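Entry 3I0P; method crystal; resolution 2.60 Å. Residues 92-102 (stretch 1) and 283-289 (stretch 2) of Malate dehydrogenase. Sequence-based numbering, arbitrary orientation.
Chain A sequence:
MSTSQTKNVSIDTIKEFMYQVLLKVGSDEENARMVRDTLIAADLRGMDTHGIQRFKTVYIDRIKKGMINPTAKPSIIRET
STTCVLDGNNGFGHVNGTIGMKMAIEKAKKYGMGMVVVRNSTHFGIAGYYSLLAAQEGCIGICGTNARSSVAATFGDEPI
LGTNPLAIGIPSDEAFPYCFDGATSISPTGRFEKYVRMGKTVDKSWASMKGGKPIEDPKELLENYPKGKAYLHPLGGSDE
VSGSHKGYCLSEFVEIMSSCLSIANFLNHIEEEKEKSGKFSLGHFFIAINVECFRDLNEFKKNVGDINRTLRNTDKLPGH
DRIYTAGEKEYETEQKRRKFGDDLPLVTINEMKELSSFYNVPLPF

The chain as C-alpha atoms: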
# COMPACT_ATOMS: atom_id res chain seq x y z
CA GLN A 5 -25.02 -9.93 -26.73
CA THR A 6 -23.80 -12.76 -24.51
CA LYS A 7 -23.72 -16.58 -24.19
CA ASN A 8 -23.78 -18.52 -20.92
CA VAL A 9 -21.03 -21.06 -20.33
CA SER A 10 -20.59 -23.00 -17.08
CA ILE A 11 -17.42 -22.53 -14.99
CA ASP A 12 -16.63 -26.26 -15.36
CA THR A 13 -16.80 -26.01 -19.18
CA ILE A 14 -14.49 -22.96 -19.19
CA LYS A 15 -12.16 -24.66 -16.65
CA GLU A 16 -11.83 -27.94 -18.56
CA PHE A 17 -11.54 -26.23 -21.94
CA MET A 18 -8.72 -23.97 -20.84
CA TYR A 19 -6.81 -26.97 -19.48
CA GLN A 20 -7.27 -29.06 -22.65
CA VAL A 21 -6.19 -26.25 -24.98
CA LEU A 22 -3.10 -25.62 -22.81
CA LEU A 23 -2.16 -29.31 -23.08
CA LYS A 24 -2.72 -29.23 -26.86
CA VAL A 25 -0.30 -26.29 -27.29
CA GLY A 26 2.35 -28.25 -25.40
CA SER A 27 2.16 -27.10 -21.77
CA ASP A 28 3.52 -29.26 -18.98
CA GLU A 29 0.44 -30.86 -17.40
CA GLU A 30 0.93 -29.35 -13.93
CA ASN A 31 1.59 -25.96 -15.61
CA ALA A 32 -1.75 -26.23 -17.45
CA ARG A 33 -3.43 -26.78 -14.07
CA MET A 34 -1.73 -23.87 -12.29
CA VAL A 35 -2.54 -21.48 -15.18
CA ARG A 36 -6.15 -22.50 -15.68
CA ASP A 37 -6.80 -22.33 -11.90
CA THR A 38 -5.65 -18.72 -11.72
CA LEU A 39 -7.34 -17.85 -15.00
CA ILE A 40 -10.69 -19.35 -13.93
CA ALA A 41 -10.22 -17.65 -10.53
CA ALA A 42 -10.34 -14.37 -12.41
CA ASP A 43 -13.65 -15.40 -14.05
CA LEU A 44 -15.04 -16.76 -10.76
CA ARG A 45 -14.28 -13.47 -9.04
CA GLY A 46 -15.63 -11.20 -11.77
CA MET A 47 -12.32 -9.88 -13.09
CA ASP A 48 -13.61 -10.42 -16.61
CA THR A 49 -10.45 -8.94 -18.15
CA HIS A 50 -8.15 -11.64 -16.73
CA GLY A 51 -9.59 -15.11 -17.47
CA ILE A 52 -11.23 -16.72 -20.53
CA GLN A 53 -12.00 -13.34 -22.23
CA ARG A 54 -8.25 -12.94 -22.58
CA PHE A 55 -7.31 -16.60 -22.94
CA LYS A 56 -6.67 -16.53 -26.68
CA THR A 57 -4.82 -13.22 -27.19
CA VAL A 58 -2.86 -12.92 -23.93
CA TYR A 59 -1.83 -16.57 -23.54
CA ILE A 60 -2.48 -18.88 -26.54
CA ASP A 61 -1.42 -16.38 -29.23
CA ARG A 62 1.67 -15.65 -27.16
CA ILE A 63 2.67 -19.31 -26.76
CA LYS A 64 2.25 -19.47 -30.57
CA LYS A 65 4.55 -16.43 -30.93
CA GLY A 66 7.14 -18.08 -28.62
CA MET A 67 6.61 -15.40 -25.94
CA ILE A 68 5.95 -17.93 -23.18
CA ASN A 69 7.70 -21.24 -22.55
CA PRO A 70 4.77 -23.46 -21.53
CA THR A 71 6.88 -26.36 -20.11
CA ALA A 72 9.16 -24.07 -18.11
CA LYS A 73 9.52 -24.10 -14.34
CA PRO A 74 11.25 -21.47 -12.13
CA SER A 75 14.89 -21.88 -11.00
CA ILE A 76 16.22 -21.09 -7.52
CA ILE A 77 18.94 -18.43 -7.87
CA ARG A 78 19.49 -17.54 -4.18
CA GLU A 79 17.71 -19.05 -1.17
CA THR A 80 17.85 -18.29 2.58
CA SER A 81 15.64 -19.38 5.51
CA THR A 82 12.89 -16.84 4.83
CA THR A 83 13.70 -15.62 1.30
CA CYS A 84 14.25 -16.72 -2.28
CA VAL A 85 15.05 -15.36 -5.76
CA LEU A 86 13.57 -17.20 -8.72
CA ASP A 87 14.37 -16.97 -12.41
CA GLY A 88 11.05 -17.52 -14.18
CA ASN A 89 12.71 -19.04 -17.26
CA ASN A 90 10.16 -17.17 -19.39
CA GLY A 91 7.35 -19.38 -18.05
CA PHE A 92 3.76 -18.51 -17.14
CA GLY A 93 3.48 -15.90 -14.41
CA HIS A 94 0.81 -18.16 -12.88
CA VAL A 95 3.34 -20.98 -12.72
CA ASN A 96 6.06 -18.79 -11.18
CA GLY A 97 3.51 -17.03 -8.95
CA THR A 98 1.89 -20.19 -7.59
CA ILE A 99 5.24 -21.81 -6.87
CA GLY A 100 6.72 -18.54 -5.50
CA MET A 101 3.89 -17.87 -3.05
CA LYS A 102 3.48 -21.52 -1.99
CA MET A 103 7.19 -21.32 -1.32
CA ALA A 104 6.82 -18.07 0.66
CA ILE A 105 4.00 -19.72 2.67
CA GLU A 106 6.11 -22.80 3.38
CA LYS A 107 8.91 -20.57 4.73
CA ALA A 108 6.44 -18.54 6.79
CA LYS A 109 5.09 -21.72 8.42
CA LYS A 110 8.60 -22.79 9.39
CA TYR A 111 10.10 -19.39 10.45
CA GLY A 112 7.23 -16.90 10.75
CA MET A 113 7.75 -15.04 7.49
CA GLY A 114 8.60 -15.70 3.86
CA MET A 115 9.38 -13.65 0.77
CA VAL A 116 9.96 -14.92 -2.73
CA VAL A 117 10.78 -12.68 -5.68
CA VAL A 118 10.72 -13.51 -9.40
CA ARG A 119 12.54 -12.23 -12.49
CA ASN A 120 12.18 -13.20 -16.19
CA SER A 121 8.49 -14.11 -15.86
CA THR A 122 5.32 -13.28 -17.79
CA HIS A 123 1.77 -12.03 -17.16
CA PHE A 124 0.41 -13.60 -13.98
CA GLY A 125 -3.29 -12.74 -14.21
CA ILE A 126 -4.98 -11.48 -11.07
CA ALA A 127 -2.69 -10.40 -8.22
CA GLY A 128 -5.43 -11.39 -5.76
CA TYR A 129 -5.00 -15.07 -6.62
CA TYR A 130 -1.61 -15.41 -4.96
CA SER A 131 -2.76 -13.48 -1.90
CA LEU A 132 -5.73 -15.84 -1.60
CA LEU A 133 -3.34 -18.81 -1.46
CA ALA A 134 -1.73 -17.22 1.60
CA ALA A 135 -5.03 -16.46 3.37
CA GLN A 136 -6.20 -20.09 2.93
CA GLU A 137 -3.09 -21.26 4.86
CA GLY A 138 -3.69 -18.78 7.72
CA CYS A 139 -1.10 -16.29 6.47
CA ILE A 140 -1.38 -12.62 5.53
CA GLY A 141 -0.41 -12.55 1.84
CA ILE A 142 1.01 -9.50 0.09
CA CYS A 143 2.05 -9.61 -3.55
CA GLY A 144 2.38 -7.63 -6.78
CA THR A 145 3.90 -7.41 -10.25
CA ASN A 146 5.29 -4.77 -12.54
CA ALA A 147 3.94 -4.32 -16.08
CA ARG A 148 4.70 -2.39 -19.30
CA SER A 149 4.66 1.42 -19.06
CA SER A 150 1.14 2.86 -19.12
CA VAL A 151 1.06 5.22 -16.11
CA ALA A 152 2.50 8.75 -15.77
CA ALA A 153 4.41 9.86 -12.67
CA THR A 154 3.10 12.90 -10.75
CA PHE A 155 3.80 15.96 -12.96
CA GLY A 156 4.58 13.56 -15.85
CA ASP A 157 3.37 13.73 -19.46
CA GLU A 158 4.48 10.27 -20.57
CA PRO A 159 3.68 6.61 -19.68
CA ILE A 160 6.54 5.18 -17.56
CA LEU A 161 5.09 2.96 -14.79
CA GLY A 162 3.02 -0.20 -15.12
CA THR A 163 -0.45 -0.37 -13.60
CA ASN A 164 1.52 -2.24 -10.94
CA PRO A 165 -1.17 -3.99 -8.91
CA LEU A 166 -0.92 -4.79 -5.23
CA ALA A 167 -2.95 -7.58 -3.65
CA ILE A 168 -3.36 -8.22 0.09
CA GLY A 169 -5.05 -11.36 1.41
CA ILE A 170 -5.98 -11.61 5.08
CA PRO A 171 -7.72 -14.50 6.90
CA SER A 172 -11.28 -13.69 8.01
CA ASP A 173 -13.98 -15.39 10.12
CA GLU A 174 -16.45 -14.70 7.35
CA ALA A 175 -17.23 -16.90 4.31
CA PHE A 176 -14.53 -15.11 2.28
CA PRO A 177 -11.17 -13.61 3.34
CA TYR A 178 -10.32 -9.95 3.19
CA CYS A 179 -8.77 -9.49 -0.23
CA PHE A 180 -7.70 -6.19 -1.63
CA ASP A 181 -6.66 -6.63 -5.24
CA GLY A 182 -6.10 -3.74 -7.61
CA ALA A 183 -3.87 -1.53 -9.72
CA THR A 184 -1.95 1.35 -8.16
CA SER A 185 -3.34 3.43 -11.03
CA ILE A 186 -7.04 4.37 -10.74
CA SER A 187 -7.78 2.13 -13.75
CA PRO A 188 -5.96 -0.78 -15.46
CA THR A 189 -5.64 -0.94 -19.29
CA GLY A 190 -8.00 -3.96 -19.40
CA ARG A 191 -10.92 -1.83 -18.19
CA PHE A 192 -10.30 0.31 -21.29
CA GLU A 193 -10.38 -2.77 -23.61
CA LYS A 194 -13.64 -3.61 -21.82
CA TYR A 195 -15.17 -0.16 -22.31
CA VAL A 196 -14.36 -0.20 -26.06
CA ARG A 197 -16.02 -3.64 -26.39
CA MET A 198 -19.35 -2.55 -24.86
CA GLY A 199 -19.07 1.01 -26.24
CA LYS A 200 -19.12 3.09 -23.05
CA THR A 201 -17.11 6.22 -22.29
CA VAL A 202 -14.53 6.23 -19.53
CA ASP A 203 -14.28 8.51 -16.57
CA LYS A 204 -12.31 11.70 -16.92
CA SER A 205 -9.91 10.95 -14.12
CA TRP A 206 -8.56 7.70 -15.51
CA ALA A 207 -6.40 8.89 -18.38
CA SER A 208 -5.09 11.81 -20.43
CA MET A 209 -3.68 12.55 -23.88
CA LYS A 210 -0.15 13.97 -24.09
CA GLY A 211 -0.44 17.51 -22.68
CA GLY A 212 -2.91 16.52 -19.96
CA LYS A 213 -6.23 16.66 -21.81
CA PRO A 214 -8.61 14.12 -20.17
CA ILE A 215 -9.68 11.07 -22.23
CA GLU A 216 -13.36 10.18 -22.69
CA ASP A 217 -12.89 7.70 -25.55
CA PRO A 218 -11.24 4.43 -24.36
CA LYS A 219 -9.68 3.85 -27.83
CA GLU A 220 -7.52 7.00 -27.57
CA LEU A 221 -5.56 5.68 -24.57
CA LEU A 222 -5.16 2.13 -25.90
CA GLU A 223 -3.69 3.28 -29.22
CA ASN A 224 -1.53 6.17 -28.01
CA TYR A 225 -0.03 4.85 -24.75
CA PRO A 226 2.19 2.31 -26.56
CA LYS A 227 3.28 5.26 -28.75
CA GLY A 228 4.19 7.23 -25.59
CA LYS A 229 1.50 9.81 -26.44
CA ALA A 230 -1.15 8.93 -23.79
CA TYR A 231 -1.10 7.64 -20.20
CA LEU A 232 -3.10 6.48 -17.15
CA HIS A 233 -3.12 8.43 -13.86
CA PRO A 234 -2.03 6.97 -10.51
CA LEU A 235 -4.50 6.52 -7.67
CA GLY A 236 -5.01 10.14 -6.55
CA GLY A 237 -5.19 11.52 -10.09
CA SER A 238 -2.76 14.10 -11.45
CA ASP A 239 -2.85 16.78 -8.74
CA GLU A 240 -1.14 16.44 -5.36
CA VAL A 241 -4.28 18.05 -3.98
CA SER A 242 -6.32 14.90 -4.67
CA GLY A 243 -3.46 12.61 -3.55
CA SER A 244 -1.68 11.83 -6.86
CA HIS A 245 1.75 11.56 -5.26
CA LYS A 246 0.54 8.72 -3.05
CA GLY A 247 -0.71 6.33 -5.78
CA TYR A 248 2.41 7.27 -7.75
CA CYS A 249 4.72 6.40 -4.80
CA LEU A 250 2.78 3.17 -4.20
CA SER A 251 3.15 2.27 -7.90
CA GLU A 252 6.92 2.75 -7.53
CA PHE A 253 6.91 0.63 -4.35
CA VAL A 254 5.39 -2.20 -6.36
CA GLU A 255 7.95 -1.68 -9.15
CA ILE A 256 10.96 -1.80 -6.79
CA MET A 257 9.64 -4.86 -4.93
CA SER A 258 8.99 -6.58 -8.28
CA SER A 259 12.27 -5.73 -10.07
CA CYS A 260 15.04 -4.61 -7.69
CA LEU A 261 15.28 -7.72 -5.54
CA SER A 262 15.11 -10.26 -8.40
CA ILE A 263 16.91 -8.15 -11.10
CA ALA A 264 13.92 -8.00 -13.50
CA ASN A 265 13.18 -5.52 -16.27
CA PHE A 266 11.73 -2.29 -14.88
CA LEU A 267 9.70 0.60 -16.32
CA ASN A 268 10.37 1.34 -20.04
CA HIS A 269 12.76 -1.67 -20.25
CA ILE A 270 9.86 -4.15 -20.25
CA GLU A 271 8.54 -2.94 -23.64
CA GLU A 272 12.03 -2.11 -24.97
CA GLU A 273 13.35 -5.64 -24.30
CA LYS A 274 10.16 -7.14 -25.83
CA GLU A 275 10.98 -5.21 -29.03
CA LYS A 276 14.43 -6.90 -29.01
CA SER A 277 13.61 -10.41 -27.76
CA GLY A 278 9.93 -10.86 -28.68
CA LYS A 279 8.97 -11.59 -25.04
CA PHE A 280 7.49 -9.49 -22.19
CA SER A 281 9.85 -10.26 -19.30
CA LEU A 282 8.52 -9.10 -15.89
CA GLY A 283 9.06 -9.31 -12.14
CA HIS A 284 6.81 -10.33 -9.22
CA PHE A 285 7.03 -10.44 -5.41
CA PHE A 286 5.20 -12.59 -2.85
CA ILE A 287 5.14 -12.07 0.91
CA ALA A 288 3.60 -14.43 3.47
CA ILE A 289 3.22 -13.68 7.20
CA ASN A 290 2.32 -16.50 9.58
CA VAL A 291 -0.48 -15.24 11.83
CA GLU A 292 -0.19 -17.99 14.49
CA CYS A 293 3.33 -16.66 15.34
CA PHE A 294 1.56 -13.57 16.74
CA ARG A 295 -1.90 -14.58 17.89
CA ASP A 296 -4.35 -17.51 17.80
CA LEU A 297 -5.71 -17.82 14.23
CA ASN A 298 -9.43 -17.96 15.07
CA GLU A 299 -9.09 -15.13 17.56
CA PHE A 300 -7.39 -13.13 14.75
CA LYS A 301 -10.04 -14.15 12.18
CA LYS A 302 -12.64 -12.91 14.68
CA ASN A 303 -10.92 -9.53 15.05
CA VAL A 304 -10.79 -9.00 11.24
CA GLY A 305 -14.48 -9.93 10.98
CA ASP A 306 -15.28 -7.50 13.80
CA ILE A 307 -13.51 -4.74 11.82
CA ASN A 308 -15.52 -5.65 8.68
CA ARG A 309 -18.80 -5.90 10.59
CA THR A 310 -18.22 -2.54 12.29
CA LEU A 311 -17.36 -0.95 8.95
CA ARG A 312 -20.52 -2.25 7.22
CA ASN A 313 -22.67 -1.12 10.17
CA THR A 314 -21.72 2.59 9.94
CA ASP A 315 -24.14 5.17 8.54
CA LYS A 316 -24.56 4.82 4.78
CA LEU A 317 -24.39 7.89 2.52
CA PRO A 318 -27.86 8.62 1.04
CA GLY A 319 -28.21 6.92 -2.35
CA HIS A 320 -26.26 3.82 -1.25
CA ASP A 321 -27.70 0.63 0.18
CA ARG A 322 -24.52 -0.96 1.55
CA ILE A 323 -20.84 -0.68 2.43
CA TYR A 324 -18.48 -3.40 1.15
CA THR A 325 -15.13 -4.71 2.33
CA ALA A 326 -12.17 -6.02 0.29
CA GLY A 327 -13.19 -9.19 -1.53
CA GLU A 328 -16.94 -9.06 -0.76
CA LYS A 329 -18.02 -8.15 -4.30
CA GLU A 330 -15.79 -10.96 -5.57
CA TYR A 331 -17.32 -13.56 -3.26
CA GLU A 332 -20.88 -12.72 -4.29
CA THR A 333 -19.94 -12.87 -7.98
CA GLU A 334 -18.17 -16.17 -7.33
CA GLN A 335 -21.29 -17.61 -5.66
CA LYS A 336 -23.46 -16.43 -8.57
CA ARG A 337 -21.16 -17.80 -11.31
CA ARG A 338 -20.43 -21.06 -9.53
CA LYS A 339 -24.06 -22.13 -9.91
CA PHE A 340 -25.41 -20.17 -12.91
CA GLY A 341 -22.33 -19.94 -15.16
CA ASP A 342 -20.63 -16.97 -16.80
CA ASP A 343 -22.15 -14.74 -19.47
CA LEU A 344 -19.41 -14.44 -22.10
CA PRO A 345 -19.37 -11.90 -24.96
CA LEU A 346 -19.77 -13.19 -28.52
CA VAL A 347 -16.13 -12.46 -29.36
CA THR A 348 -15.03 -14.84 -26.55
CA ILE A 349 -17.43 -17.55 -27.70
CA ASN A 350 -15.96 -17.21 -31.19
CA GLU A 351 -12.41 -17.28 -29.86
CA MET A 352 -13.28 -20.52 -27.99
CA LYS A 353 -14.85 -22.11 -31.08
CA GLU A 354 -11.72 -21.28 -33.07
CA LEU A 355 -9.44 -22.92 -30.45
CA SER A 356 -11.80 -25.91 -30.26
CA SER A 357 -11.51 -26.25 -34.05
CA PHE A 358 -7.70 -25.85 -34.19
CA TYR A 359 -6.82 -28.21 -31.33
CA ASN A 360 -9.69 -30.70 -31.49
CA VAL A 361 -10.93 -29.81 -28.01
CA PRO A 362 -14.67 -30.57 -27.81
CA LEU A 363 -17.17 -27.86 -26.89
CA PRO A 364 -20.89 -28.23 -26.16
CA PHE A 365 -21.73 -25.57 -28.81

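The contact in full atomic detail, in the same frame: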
# COMPACT_ATOMS: atom_id res chain seq x y z
N PHE A 92 5.00 -19.18 -17.52
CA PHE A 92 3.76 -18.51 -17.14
C PHE A 92 3.92 -17.83 -15.79
O PHE A 92 4.42 -18.45 -14.83
CB PHE A 92 2.65 -19.52 -16.94
CG PHE A 92 2.23 -20.25 -18.17
CD1 PHE A 92 1.44 -19.62 -19.14
CD2 PHE A 92 2.55 -21.60 -18.33
CE1 PHE A 92 1.01 -20.32 -20.26
CE2 PHE A 92 2.11 -22.30 -19.43
CZ PHE A 92 1.34 -21.67 -20.40
N GLY A 93 3.47 -16.59 -15.69
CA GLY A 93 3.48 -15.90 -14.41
C GLY A 93 2.73 -16.69 -13.35
O GLY A 93 3.11 -16.68 -12.18
N HIS A 94 1.67 -17.37 -13.77
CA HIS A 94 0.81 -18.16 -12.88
C HIS A 94 1.58 -19.33 -12.33
O HIS A 94 1.39 -19.72 -11.17
CB HIS A 94 -0.42 -18.67 -13.61
CG HIS A 94 -0.87 -17.78 -14.72
ND1 HIS A 94 -0.31 -17.82 -15.98
CD2 HIS A 94 -1.80 -16.79 -14.76
CE1 HIS A 94 -0.89 -16.92 -16.75
NE2 HIS A 94 -1.80 -16.28 -16.03
N VAL A 95 2.47 -19.90 -13.15
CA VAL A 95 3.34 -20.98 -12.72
C VAL A 95 4.35 -20.45 -11.70
O VAL A 95 4.46 -20.99 -10.60
CB VAL A 95 4.03 -21.68 -13.92
CG1 VAL A 95 5.15 -22.61 -13.46
CG2 VAL A 95 2.99 -22.44 -14.74
N ASN A 96 5.06 -19.38 -12.06
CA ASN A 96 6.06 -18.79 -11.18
C ASN A 96 5.39 -18.27 -9.89
O ASN A 96 5.87 -18.52 -8.78
CB ASN A 96 6.84 -17.68 -11.90
CG ASN A 96 7.61 -18.19 -13.13
OD1 ASN A 96 8.36 -19.17 -13.05
ND2 ASN A 96 7.43 -17.53 -14.27
N GLY A 97 4.27 -17.58 -10.07
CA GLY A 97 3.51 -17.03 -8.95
C GLY A 97 3.04 -18.06 -7.94
O GLY A 97 3.21 -17.88 -6.73
N THR A 98 2.44 -19.14 -8.44
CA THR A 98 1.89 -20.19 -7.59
C THR A 98 3.02 -20.85 -6.81
O THR A 98 2.94 -21.01 -5.60
CB THR A 98 1.11 -21.23 -8.41
OG1 THR A 98 -0.00 -20.59 -9.04
CG2 THR A 98 0.59 -22.36 -7.53
N ILE A 99 4.07 -21.22 -7.52
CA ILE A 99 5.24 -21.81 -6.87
C ILE A 99 5.90 -20.82 -5.88
O ILE A 99 6.15 -21.18 -4.73
CB ILE A 99 6.22 -22.37 -7.91
CG1 ILE A 99 5.54 -23.53 -8.65
CG2 ILE A 99 7.56 -22.78 -7.24
CD1 ILE A 99 6.19 -23.91 -9.96
N GLY A 100 6.12 -19.58 -6.33
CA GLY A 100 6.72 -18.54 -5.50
C GLY A 100 6.00 -18.28 -4.18
O GLY A 100 6.64 -18.21 -3.13
N MET A 101 4.68 -18.13 -4.24
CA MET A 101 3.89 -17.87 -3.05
C MET A 101 3.78 -19.11 -2.15
O MET A 101 3.97 -19.01 -0.94
CB MET A 101 2.50 -17.31 -3.41
CG MET A 101 1.57 -17.09 -2.22
SD MET A 101 2.17 -15.95 -0.95
CE MET A 101 1.60 -14.37 -1.58
N LYS A 102 3.50 -20.27 -2.75
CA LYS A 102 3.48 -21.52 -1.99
C LYS A 102 4.78 -21.68 -1.22
O LYS A 102 4.80 -22.15 -0.09
CB LYS A 102 3.30 -22.72 -2.92
CG LYS A 102 1.87 -23.09 -3.17
CD LYS A 102 1.76 -24.13 -4.29
CE LYS A 102 2.33 -25.50 -3.89
NZ LYS A 102 2.26 -26.44 -5.05
N GLY A 283 8.80 -8.86 -13.49
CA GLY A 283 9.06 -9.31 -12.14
C GLY A 283 7.80 -9.40 -11.29
O GLY A 283 6.76 -8.79 -11.63
N HIS A 284 7.89 -10.16 -10.19
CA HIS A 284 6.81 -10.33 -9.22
C HIS A 284 7.42 -10.45 -7.83
O HIS A 284 8.58 -10.87 -7.69
CB HIS A 284 6.03 -11.63 -9.45
CG HIS A 284 5.71 -11.96 -10.88
ND1 HIS A 284 5.16 -11.06 -11.76
CD2 HIS A 284 5.80 -13.14 -11.55
CE1 HIS A 284 4.95 -11.65 -12.92
NE2 HIS A 284 5.32 -12.92 -12.82
N PHE A 285 6.65 -10.13 -6.80
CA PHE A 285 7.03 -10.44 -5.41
C PHE A 285 5.86 -11.05 -4.65
O PHE A 285 4.69 -10.77 -4.96
CB PHE A 285 7.54 -9.20 -4.67
CG PHE A 285 6.47 -8.18 -4.36
CD1 PHE A 285 5.87 -8.15 -3.11
CD2 PHE A 285 6.09 -7.24 -5.32
CE1 PHE A 285 4.89 -7.20 -2.81
CE2 PHE A 285 5.11 -6.29 -5.03
CZ PHE A 285 4.51 -6.26 -3.77
N PHE A 286 6.19 -11.88 -3.66
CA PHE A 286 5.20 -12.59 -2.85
C PHE A 286 5.67 -12.66 -1.41
O PHE A 286 6.74 -13.20 -1.12
CB PHE A 286 4.97 -14.00 -3.40
CG PHE A 286 4.65 -14.03 -4.85
CD1 PHE A 286 3.35 -13.79 -5.29
CD2 PHE A 286 5.64 -14.29 -5.79
CE1 PHE A 286 3.04 -13.80 -6.64
CE2 PHE A 286 5.34 -14.31 -7.14
CZ PHE A 286 4.02 -14.06 -7.57
N ILE A 287 4.85 -12.09 -0.52
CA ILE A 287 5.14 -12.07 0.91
C ILE A 287 4.07 -12.85 1.66
O ILE A 287 2.89 -12.70 1.39
CB ILE A 287 5.18 -10.62 1.46
CG1 ILE A 287 6.29 -9.81 0.78
CG2 ILE A 287 5.35 -10.59 3.00
CD1 ILE A 287 6.38 -8.38 1.30
N ALA A 288 4.51 -13.70 2.59
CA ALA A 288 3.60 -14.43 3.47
C ALA A 288 3.99 -14.24 4.95
O ALA A 288 5.16 -14.38 5.32
CB ALA A 288 3.58 -15.89 3.11
N ILE A 289 3.01 -13.92 5.78
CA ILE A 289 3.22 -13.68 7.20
C ILE A 289 2.37 -14.67 7.99
O ILE A 289 1.15 -14.68 7.85
CB ILE A 289 2.84 -12.23 7.61
CG1 ILE A 289 3.77 -11.23 6.93
CG2 ILE A 289 2.85 -12.07 9.14
CD1 ILE A 289 3.17 -9.87 6.81

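The contact is a helix laid along a strand, and every touching pair is at least 185 residues apart in sequence. Helix 93-102 runs in nearly the same direction as strand 283-289, at 28°, and the axes approach to 8.0 Å. That is close for a helix on a strand, and the register shows where the two draw together: the CA atoms of Gly 97 and His 284 lie 7.5 Å apart, those of Met 101 and Phe 286 only 5.4 Å.

The helix bonds within itself, and no hydrogen bond crosses between the stretches. The helix starts after Phe 92, its N-cap residue, whose O accepts from Asn 96 N at 3.0 Å, and it continues with i to i+4 bonds such as Gly 97 N to Gly 93 O at 2.6 Å and Met 101 N to Gly 97 O at 2.9 Å. Thr 98 OG1 also donates to His 94 O at 2.7 Å, so this hydroxyl is satisfied within its own helix. What joins the stretches is therefore packing, with 321 Å² buried in all.

The first rule is glycine against ring. Gly 93, Gly 97 and Gly 100 offer bare backbone to the side chains that alternate out of the strand at His 284 and Phe 286. The CA of Gly 97 sits 3.3 Å from Phe 286 CZ, and its carbonyl O lies over one face of that ring. A CB on Gly 97 would stand 3.4 Å from the same CZ and 2.8 Å from Gly 93 O, a clash; one on Gly 100 would come within 3.2 Å of Phe 286 CD2 and 2.9 Å of Asn 96 O. At Gly 97 and Gly 100 a side chain would be tight against the ring and would also clash with a carbonyl of its own helix. Farther toward the N terminus, Gly 93 CA meets His 284 NE2 at 3.8 Å, obliquely to the ring. Both imidazole nitrogens are hydrogen-bonded elsewhere in the structure, and the approach of the CA is a packing contact.

The second rule is a flexible thioether where the glycines end. Met 101 leaves the helix sideways, and its t, p, p rotamer brings the terminal methyl CE to 3.8 Å from Phe 286 CB and 3.6 Å from Ile 287 O, while SD reaches Ala 288 CB at 4.3 Å. Phe 286 and Ala 288 point toward the helix; Ile 287, between them, points away and meets Met 101 through its backbone. Alternation thus turns Phe 286 and Ala 288 to the helix, the ring meeting Gly 97, Gly 100 and Met 101, the methyl meeting Met 101.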